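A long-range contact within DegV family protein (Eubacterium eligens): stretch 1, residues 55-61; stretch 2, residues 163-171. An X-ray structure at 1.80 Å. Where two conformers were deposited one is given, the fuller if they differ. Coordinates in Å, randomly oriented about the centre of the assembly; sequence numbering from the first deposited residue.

Stretch 1 55-61: KGRSYTA
Stretch 2 (163-171) HNLAQNGRV

An extended segment lies beside the C-terminal end of a helix, and polar side chains do most of the joining. The segment enters through a loop and continues as a strand through Thr60 and Ala61; from Arg57 to Ala61 the phi/psi values stay extended, Ser58 at -134/159 and Thr60 at -125/157. In the other stretch, residues 163-167 are helical, Asn168 leaves helical phi/psi at -96/11, and Gly169 follows at 71/23, a positive phi that favours glycine. Arg57 CA sits 7.5 Å from Gln167 CA, Ser58 CA 7.7 Å from Asn164 CA, and Tyr59 CA 7.0 Å from Asn168 CA. As the extended segment advances from Arg57 to Thr60, its partners advance from Gln167 through Asn168 to Arg170. No hydrogen bond joins backbone to backbone; amide side chains span the gap. The contact is small, burying 231 Å² in all, and Gln167, Ser58 and Asn168 cover the most.

Gln167 points its CA-to-CB bond toward the extended segment, with chi1 p (75°), chi2 t (171°) and chi3 -59°. Its carboxamide reads backbone on one atom: Gln167 OE1 accepts from Ser58 N at 3.2 Å, with a nearly straight 160° angle. Gln167 OE1 also lies 3.4 Å from Arg57 CA. The other amide atom is held from within the helix, Gln167 NE2 donating to Asn164 OD1 at 3.0 Å, which helps fix the amide's orientation. Asn164 (chi1 m, -65°) is buried, and through OD1 it braces Gln167 from behind the contact.

Ser58, buried with chi1 p (50°), sets its OG 3.2 Å from Gln167 NE2. Water 1 fills the corner: it donates to Gly56 O at 2.8 Å, accepts from Gln167 NE2 at 3.1 Å and hydrogen-bonds Ser58 OG at 2.7 Å.

Asn168 also points toward the extended segment, chi1 m (-76°) and chi2 -74°. Asn168 ND2 donates to Asn164 O at 2.9 Å and 160°, returning to the last turn of the helix, and makes a weak bond to Ser58 O at 3.4 Å and 141°. Ser58 therefore engages both amides through its backbone, N to Gln167 and O to Asn168. On the other side of the amide, Asn168 OD1 accepts from water 2 at 2.6 Å, and that water accepts from Thr60 N at 2.9 Å, extending the polar network from Ser58 to Thr60.

Farther along, Arg170 (chi1 m, chi2 t, chi3 t, chi4 116°) brings NH2 to 3.9 Å from OG1 of Thr60 (chi1 p, 60°). Water 3 bridges the same two residues through other atoms, accepting from Arg170 NH1 at 2.9 Å and donating to Thr60 O at 3.2 Å. The design rule is economical: neighbouring amides read the backbone, the helix steadies them, and water completes the reach.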

# COMPACT_ATOMS: atom_id res chain seq x y z
N LYS A 55 -16.39 0.62 20.56
CA LYS A 55 -15.76 -0.15 21.64
C LYS A 55 -15.41 -1.60 21.28
O LYS A 55 -14.51 -2.19 21.87
CB LYS A 55 -16.61 -0.10 22.93
CG LYS A 55 -15.92 0.68 24.05
CD LYS A 55 -16.90 1.21 25.11
CE LYS A 55 -17.60 2.50 24.67
NZ LYS A 55 -17.85 3.42 25.81
N GLY A 56 -16.11 -2.16 20.30
CA GLY A 56 -15.94 -3.56 19.96
C GLY A 56 -14.86 -3.83 18.92
O GLY A 56 -14.10 -2.93 18.54
N ARG A 57 -14.79 -5.07 18.47
CA ARG A 57 -13.79 -5.47 17.50
C ARG A 57 -14.16 -4.98 16.12
O ARG A 57 -15.33 -4.77 15.82
CB ARG A 57 -13.66 -6.99 17.49
CG ARG A 57 -13.23 -7.57 18.83
CD ARG A 57 -13.58 -9.04 18.94
NE ARG A 57 -14.84 -9.26 19.64
CZ ARG A 57 -16.01 -9.51 19.05
NH1 ARG A 57 -16.10 -9.55 17.73
NH2 ARG A 57 -17.09 -9.71 19.77
N SER A 58 -13.15 -4.78 15.28
CA SER A 58 -13.37 -4.48 13.88
C SER A 58 -12.43 -5.35 13.08
O SER A 58 -11.41 -5.83 13.60
CB SER A 58 -13.17 -3.00 13.57
OG SER A 58 -11.94 -2.54 14.09
N TYR A 59 -12.78 -5.54 11.81
CA TYR A 59 -12.20 -6.57 10.96
C TYR A 59 -12.01 -6.06 9.56
O TYR A 59 -12.64 -5.09 9.16
CB TYR A 59 -13.16 -7.75 10.87
CG TYR A 59 -13.63 -8.28 12.20
CD1 TYR A 59 -12.88 -9.21 12.90
CD2 TYR A 59 -14.80 -7.82 12.76
CE1 TYR A 59 -13.29 -9.68 14.14
CE2 TYR A 59 -15.24 -8.30 13.97
CZ TYR A 59 -14.48 -9.23 14.66
OH TYR A 59 -14.91 -9.70 15.87
N THR A 60 -11.13 -6.72 8.80
CA THR A 60 -11.04 -6.49 7.38
C THR A 60 -11.20 -7.80 6.62
O THR A 60 -10.96 -8.88 7.17
CB THR A 60 -9.70 -5.79 6.98
OG1 THR A 60 -8.57 -6.60 7.36
CG2 THR A 60 -9.60 -4.42 7.67
N ALA A 61 -11.59 -7.69 5.36
CA ALA A 61 -11.77 -8.87 4.51
C ALA A 61 -11.19 -8.59 3.13
O ALA A 61 -11.32 -7.48 2.61
CB ALA A 61 -13.24 -9.21 4.39
N HIS A 163 -3.42 0.06 17.15
CA HIS A 163 -4.47 -0.72 17.78
C HIS A 163 -5.17 -1.67 16.79
O HIS A 163 -5.42 -2.83 17.11
CB HIS A 163 -5.49 0.24 18.39
CG HIS A 163 -6.67 -0.44 18.99
ND1 HIS A 163 -6.61 -1.13 20.17
CD2 HIS A 163 -7.96 -0.50 18.57
CE1 HIS A 163 -7.80 -1.61 20.46
NE2 HIS A 163 -8.64 -1.24 19.51
N ASN A 164 -5.48 -1.16 15.61
CA ASN A 164 -6.16 -1.99 14.60
C ASN A 164 -5.28 -3.12 14.05
O ASN A 164 -5.75 -4.27 13.87
CB ASN A 164 -6.75 -1.11 13.49
CG ASN A 164 -7.84 -0.19 14.00
OD1 ASN A 164 -8.49 -0.49 15.01
ND2 ASN A 164 -8.05 0.93 13.33
N LEU A 165 -4.01 -2.83 13.80
CA LEU A 165 -3.06 -3.88 13.48
C LEU A 165 -2.99 -4.94 14.59
O LEU A 165 -3.08 -6.14 14.32
CB LEU A 165 -1.65 -3.31 13.24
CG LEU A 165 -1.44 -2.57 11.93
CD1 LEU A 165 -0.25 -1.60 12.07
CD2 LEU A 165 -1.27 -3.52 10.74
N ALA A 166 -2.87 -4.49 15.83
CA ALA A 166 -2.71 -5.38 16.96
C ALA A 166 -3.96 -6.22 17.21
O ALA A 166 -3.84 -7.42 17.43
CB ALA A 166 -2.31 -4.60 18.24
N GLN A 167 -5.15 -5.62 17.14
CA GLN A 167 -6.36 -6.40 17.44
C GLN A 167 -6.61 -7.43 16.35
O GLN A 167 -7.29 -8.41 16.60
CB GLN A 167 -7.59 -5.52 17.65
CG GLN A 167 -8.18 -4.92 16.38
CD GLN A 167 -9.52 -4.23 16.61
OE1 GLN A 167 -10.49 -4.85 17.07
NE2 GLN A 167 -9.59 -2.95 16.25
N ASN A 168 -6.06 -7.21 15.16
CA ASN A 168 -6.17 -8.16 14.06
C ASN A 168 -4.98 -9.12 13.91
O ASN A 168 -4.88 -9.84 12.90
CB ASN A 168 -6.45 -7.41 12.75
CG ASN A 168 -7.89 -6.93 12.66
OD1 ASN A 168 -8.81 -7.73 12.44
ND2 ASN A 168 -8.10 -5.65 12.85
N GLY A 169 -4.10 -9.14 14.91
CA GLY A 169 -2.96 -10.05 14.94
C GLY A 169 -1.86 -9.73 13.95
O GLY A 169 -1.09 -10.62 13.58
N ARG A 170 -1.78 -8.49 13.49
CA ARG A 170 -0.80 -8.14 12.46
C ARG A 170 0.47 -7.45 12.97
O ARG A 170 1.41 -7.22 12.20
CB ARG A 170 -1.49 -7.36 11.34
CG ARG A 170 -2.33 -8.35 10.55
CD ARG A 170 -3.32 -7.74 9.63
NE ARG A 170 -3.80 -8.81 8.76
CZ ARG A 170 -5.05 -9.27 8.71
NH1 ARG A 170 -5.34 -10.27 7.89
NH2 ARG A 170 -6.02 -8.73 9.43
N VAL A 171 0.50 -7.14 14.26
CA VAL A 171 1.72 -6.66 14.90
C VAL A 171 1.69 -7.16 16.33
O VAL A 171 0.60 -7.37 16.88
CB VAL A 171 1.80 -5.10 14.85
CG1 VAL A 171 0.92 -4.47 15.95
CG2 VAL A 171 3.23 -4.62 14.97
O HOH W 1 -12.45 -1.71 16.64
O HOH W 2 -9.51 -8.78 10.13
O HOH W 3 -8.19 -10.47 7.63